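Long-range contacts in acetyl-CoA hydrolase/transferase family protein (Porphyromonas gingivalis, PDB 2NVV), which probably catalyses acetyl-CoA hydrolysis or CoA transfer to acetate through an enzyme-bound glutamyl-CoA thioester, and binds zinc: residues A[188-193]-A[343-348]; A[279-284]-A[300-305]. All coordinates share one frame; numbering follows the deposited sequence.

The two contacts lie side by side, their centres about 9 Å apart and on the same side of the chain's centre. Along the chain the order is 188-193, 279-284, 300-305, 343-348, so contact 2 falls wholly within the interval that contact 1 spans. Contact 2 joins two neighbouring strands, 279-282 and 299-304, of a parallel sheet; contact 1 brings a loop from the N-terminal family region onto the end of helix 339-345 in the C-terminal one. Packing connects them directly: P190 CB lies 3.7 Å from Y282 CD1. Contact 1 thus lies against the strand that leads to E284, the predicted catalytic glutamate.

Contact 1: A[188-193]-A[343-348]; sequences YTPSDR and RRLGVI
Neither segment offers the other a hydrogen-bonding edge: 188-193 is a loop folded into a type I turn from T189 to D192, and 343-348 runs from the last turn of helix 339-345 through a turn to the first residue of strand 348-352, with Y188 and L345 closest at 6.5 Å between CA atoms. The turn is closed by D192 N to T189 O at 3.1 Å, and D192 OD2 accepts Y188 N at 3.0 Å (156° at the hydrogen), the N-H coming from above the carboxylate plane. A Schellman motif with G346 at C-prime, at positive phi, ends the helix. L345, with CG beside its backbone N, forks against the loop: CD2 abuts Y188 O at 3.3 Å, while CD1 faces the P190 ring, 4.2 Å from its CD. R344 extends through chi1 and chi2 to set CD 3.7 Å from Y188 CD1, and a bend at chi3 (-52°) turns the guanidinium so that one face lies over Y188 CE1, the two planes 26° apart. NH2 of the guanidinium makes a salt bridge to E340, and NH1 donates to the carbonyls of L185 and V187. The Y188 ring forms a cation-pi contact with R183 of the second subunit, placing the contact at the dimer interface. On the side of strand 279-282, P190 packs on N280 while L345 and V347 rest on Y282, so loop and helix both border that strand.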
loop_
_atom_site.group_PDB
_atom_site.type_symbol
_atom_site.label_atom_id
_atom_site.label_comp_id
_atom_site.label_asym_id
_atom_site.label_seq_id
_atom_site.Cartn_x
_atom_site.Cartn_y
_atom_site.Cartn_z
ATOM N N TYR A 188 4.496 -5.621 20.293
ATOM C CA TYR A 188 5.380 -4.465 20.331
ATOM C C TYR A 188 6.841 -4.884 20.151
ATOM O O TYR A 188 7.740 -4.048 20.047
ATOM C CB TYR A 188 5.183 -3.741 21.661
ATOM C CG TYR A 188 3.720 -3.467 21.942
ATOM C CD1 TYR A 188 3.073 -2.375 21.368
ATOM C CD2 TYR A 188 2.961 -4.355 22.699
ATOM C CE1 TYR A 188 1.697 -2.179 21.533
ATOM C CE2 TYR A 188 1.593 -4.171 22.869
ATOM C CZ TYR A 188 0.967 -3.083 22.279
ATOM O OH TYR A 188 -0.396 -2.920 22.418
ATOM N N THR A 189 7.052 -6.193 20.101
ATOM C CA THR A 189 8.368 -6.793 19.929
ATOM C C THR A 189 8.146 -7.993 19.016
ATOM O O THR A 189 7.093 -8.629 19.069
ATOM C CB THR A 189 8.923 -7.270 21.289
ATOM O OG1 THR A 189 9.293 -6.128 22.073
ATOM C CG2 THR A 189 10.113 -8.180 21.106
ATOM N N PRO A 190 9.131 -8.324 18.164
ATOM C CA PRO A 190 8.898 -9.473 17.292
ATOM C C PRO A 190 8.656 -10.815 17.985
ATOM O O PRO A 190 8.169 -11.749 17.354
ATOM C CB PRO A 190 10.126 -9.474 16.374
ATOM C CG PRO A 190 11.159 -8.767 17.159
ATOM C CD PRO A 190 10.406 -7.666 17.838
ATOM N N SER A 191 8.947 -10.908 19.280
ATOM C CA SER A 191 8.753 -12.167 20.002
ATOM C C SER A 191 7.556 -12.178 20.947
ATOM O O SER A 191 7.425 -13.075 21.775
ATOM C CB SER A 191 10.008 -12.517 20.794
ATOM O OG SER A 191 10.251 -11.554 21.801
ATOM N N ASP A 192 6.679 -11.191 20.821
ATOM C CA ASP A 192 5.512 -11.118 21.689
ATOM C C ASP A 192 4.420 -12.106 21.308
ATOM O O ASP A 192 4.069 -12.237 20.133
ATOM C CB ASP A 192 4.920 -9.701 21.694
ATOM C CG ASP A 192 5.784 -8.707 22.439
ATOM O OD1 ASP A 192 6.766 -9.129 23.088
ATOM O OD2 ASP A 192 5.468 -7.502 22.379
ATOM N N ARG A 193 3.895 -12.802 22.315
ATOM C CA ARG A 193 2.815 -13.760 22.126
ATOM C C ARG A 193 1.478 -13.082 22.438
ATOM O O ARG A 193 1.325 -12.418 23.470
ATOM C CB ARG A 193 2.996 -14.964 23.051
ATOM C CG ARG A 193 4.149 -15.876 22.686
ATOM C CD ARG A 193 3.918 -17.255 23.275
ATOM N NE ARG A 193 4.790 -18.266 22.688
ATOM C CZ ARG A 193 6.108 -18.312 22.881
ATOM N NH1 ARG A 193 6.690 -17.397 23.648
ATOM N NH2 ARG A 193 6.842 -19.267 22.311
ATOM N N ARG A 343 4.708 -1.591 10.545
ATOM C CA ARG A 343 4.994 -0.172 10.722
ATOM C C ARG A 343 5.328 0.213 12.161
ATOM O O ARG A 343 6.195 1.047 12.397
ATOM C CB ARG A 343 3.817 0.662 10.218
ATOM C CG ARG A 343 4.056 2.161 10.276
ATOM C CD ARG A 343 3.229 2.904 9.246
ATOM N NE ARG A 343 3.063 4.298 9.625
ATOM C CZ ARG A 343 2.471 5.217 8.874
ATOM N NH1 ARG A 343 1.991 4.900 7.679
ATOM N NH2 ARG A 343 2.319 6.454 9.343
ATOM N N ARG A 344 4.641 -0.382 13.128
ATOM C CA ARG A 344 4.928 -0.080 14.527
ATOM C C ARG A 344 6.346 -0.508 14.921
ATOM O O ARG A 344 7.059 0.270 15.552
ATOM C CB ARG A 344 3.935 -0.777 15.448
ATOM C CG ARG A 344 4.230 -0.577 16.939
ATOM C CD ARG A 344 3.227 -1.351 17.790
ATOM N NE ARG A 344 1.847 -1.040 17.415
ATOM C CZ ARG A 344 0.834 -1.898 17.500
ATOM N NH1 ARG A 344 1.041 -3.125 17.949
ATOM N NH2 ARG A 344 -0.384 -1.532 17.122
ATOM N N LEU A 345 6.744 -1.730 14.547
ATOM C CA LEU A 345 8.071 -2.253 14.876
ATOM C C LEU A 345 9.175 -1.650 14.032
ATOM O O LEU A 345 10.349 -1.788 14.361
ATOM C CB LEU A 345 8.137 -3.773 14.703
ATOM C CG LEU A 345 7.126 -4.704 15.370
ATOM C CD1 LEU A 345 7.552 -6.135 15.096
ATOM C CD2 LEU A 345 7.062 -4.453 16.860
ATOM N N GLY A 346 8.802 -0.989 12.947
ATOM C CA GLY A 346 9.799 -0.393 12.079
ATOM C C GLY A 346 10.588 -1.467 11.352
ATOM O O GLY A 346 11.816 -1.394 11.226
ATOM N N VAL A 347 9.876 -2.480 10.880
ATOM C CA VAL A 347 10.487 -3.584 10.173
ATOM C C VAL A 347 11.159 -3.106 8.901
ATOM O O VAL A 347 10.546 -2.392 8.100
ATOM C CB VAL A 347 9.440 -4.648 9.788
ATOM C CG1 VAL A 347 10.109 -5.821 9.110
ATOM C CG2 VAL A 347 8.700 -5.109 11.014
ATOM N N ILE A 348 12.423 -3.488 8.717
ATOM C CA ILE A 348 13.153 -3.128 7.513
ATOM C C ILE A 348 12.888 -4.276 6.548
ATOM O O ILE A 348 13.163 -5.428 6.867
ATOM C CB ILE A 348 14.669 -2.985 7.798
ATOM C CG1 ILE A 348 14.897 -1.758 8.682
ATOM C CG2 ILE A 348 15.456 -2.877 6.478
ATOM C CD1 ILE A 348 16.289 -1.612 9.185
#

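Contact 2: A[279-284]-A[300-305]; sequences FNMYTE and KFASGC
Backbone hydrogen bonds define the pairing, and the directions of strands 279-282 and 300-304 differ by only 7°, with axes 4.6 Å apart. M281 sits in register with A302 and bonds to the residues flanking it: M281 N donates to F301 O at 3.0 Å, and M281 O accepts S303 N at 2.9 Å, an alternation diagnostic of parallel strands. K300 N to F279 O extends the series at one end. At the other, S303 O takes T283 N at 3.0 Å and, weakly, T283 OG1. Beyond the regular strands, C305 N reaches E284 O almost straight (165°), with its donor in the carbonyl plane.

Side chains sort by face. M281, a selenomethionine, and A302 share one, touching CB to CB at 4.2 Å; the doubly bent M281 chain then carries SE to the edge of the F279 ring. Y282 and S303 share the other. Both side chains leave anti to the backbone N, which brings S303 OG to 3.3 Å from Y282 CE1, obliquely to the ring. On this face too, N280 ND2 packs 3.0 Å from F301 CB, amide and ring planes 67° apart. The polar tips bond outward, S303 OG with R331 NE and Y282 OH with Y335 O.

Chemically, the main chain of E284 is fastened to C305 while its CB is directed away from 300-305; OE2 is bonded to N337, and the side chain comes within about 3 Å of G378, a predicted CoA-binding residue. This is consistent with E284, the predicted thioester-forming residue, being held in the loop just after strand 279-282; N337 probably helps orient it.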
loop_
_atom_site.group_PDB
_atom_site.type_symbol
_atom_site.label_atom_id
_atom_site.label_comp_id
_atom_site.label_asym_id
_atom_site.label_seq_id
_atom_site.Cartn_x
_atom_site.Cartn_y
_atom_site.Cartn_z
ATOM N N PHE A 279 20.469 -9.456 15.418
ATOM C CA PHE A 279 19.144 -8.991 15.081
ATOM C C PHE A 279 18.040 -10.037 15.108
ATOM O O PHE A 279 18.288 -11.238 15.199
ATOM C CB PHE A 279 19.207 -8.321 13.703
ATOM C CG PHE A 279 19.661 -9.242 12.582
ATOM C CD1 PHE A 279 18.728 -9.923 11.791
ATOM C CD2 PHE A 279 21.020 -9.428 12.321
ATOM C CE1 PHE A 279 19.143 -10.767 10.763
ATOM C CE2 PHE A 279 21.443 -10.272 11.294
ATOM C CZ PHE A 279 20.503 -10.941 10.514
ATOM N N ASN A 280 16.808 -9.556 15.029
ATOM C CA ASN A 280 15.643 -10.423 15.031
ATOM C C ASN A 280 14.971 -10.339 13.671
ATOM O O ASN A 280 15.137 -9.362 12.951
ATOM C CB ASN A 280 14.642 -9.987 16.107
ATOM C CG ASN A 280 15.231 -10.015 17.510
ATOM O OD1 ASN A 280 15.372 -8.975 18.157
ATOM N ND2 ASN A 280 15.573 -11.212 17.992
HETATM N N MSE A 281 14.217 -11.373 13.332
HETATM C CA MSE A 281 13.493 -11.416 12.070
HETATM C C MSE A 281 12.009 -11.293 12.356
HETATM O O MSE A 281 11.515 -11.798 13.371
HETATM C CB MSE A 281 13.690 -12.764 11.354
HETATM C CG MSE A 281 15.119 -13.140 11.018
HETATM SE SE MSE A 281 15.861 -11.994 9.689
HETATM C CE MSE A 281 14.831 -12.593 8.130
ATOM N N TYR A 282 11.309 -10.600 11.471
ATOM C CA TYR A 282 9.866 -10.495 11.552
ATOM C C TYR A 282 9.508 -10.653 10.081
ATOM O O TYR A 282 9.056 -9.713 9.428
ATOM C CB TYR A 282 9.400 -9.135 12.082
ATOM C CG TYR A 282 7.946 -9.193 12.519
ATOM C CD1 TYR A 282 7.591 -9.785 13.730
ATOM C CD2 TYR A 282 6.922 -8.761 11.680
ATOM C CE1 TYR A 282 6.264 -9.950 14.089
ATOM C CE2 TYR A 282 5.595 -8.926 12.028
ATOM C CZ TYR A 282 5.268 -9.524 13.233
ATOM O OH TYR A 282 3.942 -9.709 13.572
ATOM N N THR A 283 9.777 -11.853 9.559
ATOM C CA THR A 283 9.533 -12.195 8.150
ATOM C C THR A 283 8.270 -13.005 7.885
ATOM O O THR A 283 7.385 -13.133 8.731
ATOM C CB THR A 283 10.691 -13.031 7.551
ATOM O OG1 THR A 283 11.160 -13.961 8.531
ATOM C CG2 THR A 283 11.813 -12.166 7.094
ATOM N N GLU A 284 8.211 -13.530 6.669
ATOM C CA GLU A 284 7.125 -14.371 6.228
ATOM C C GLU A 284 7.585 -15.792 6.428
ATOM O O GLU A 284 6.974 -16.542 7.193
ATOM C CB GLU A 284 6.836 -14.160 4.751
ATOM C CG GLU A 284 5.917 -13.008 4.446
ATOM C CD GLU A 284 5.816 -12.750 2.961
ATOM O OE1 GLU A 284 6.790 -12.232 2.375
ATOM O OE2 GLU A 284 4.773 -13.074 2.378
ATOM N N LYS A 300 18.927 -13.413 16.922
ATOM C CA LYS A 300 18.426 -13.683 18.256
ATOM C C LYS A 300 17.066 -14.361 18.328
ATOM O O LYS A 300 16.800 -15.134 19.240
ATOM C CB LYS A 300 18.371 -12.373 19.029
ATOM C CG LYS A 300 19.723 -11.813 19.333
ATOM C CD LYS A 300 19.712 -10.307 19.372
ATOM C CE LYS A 300 18.788 -9.758 20.424
ATOM N NZ LYS A 300 18.839 -8.267 20.417
ATOM N N PHE A 301 16.213 -14.083 17.352
ATOM C CA PHE A 301 14.860 -14.616 17.342
ATOM C C PHE A 301 14.287 -14.509 15.934
ATOM O O PHE A 301 14.739 -13.695 15.125
ATOM C CB PHE A 301 14.008 -13.790 18.315
ATOM C CG PHE A 301 12.575 -14.201 18.373
ATOM C CD1 PHE A 301 12.172 -15.264 19.171
ATOM C CD2 PHE A 301 11.623 -13.544 17.599
ATOM C CE1 PHE A 301 10.838 -15.671 19.191
ATOM C CE2 PHE A 301 10.291 -13.947 17.616
ATOM C CZ PHE A 301 9.900 -15.008 18.408
ATOM N N ALA A 302 13.299 -15.336 15.633
ATOM C CA ALA A 302 12.685 -15.281 14.327
ATOM C C ALA A 302 11.167 -15.424 14.375
ATOM O O ALA A 302 10.639 -16.416 14.857
ATOM C CB ALA A 302 13.271 -16.344 13.428
ATOM N N SER A 303 10.473 -14.405 13.883
ATOM C CA SER A 303 9.032 -14.440 13.808
ATOM C C SER A 303 8.722 -14.654 12.333
ATOM O O SER A 303 9.374 -14.069 11.476
ATOM C CB SER A 303 8.431 -13.123 14.273
ATOM O OG SER A 303 7.010 -13.164 14.213
ATOM N N GLY A 304 7.753 -15.505 12.034
ATOM C CA GLY A 304 7.405 -15.752 10.651
ATOM C C GLY A 304 6.061 -16.438 10.535
ATOM O O GLY A 304 5.330 -16.555 11.516
ATOM N N CYS A 305 5.729 -16.893 9.334
ATOM C CA CYS A 305 4.469 -17.586 9.109
ATOM C C CYS A 305 4.751 -19.056 8.861
ATOM O O CYS A 305 3.871 -19.899 8.980
ATOM C CB CYS A 305 3.745 -16.998 7.902
ATOM S SG CYS A 305 2.055 -17.569 7.724
#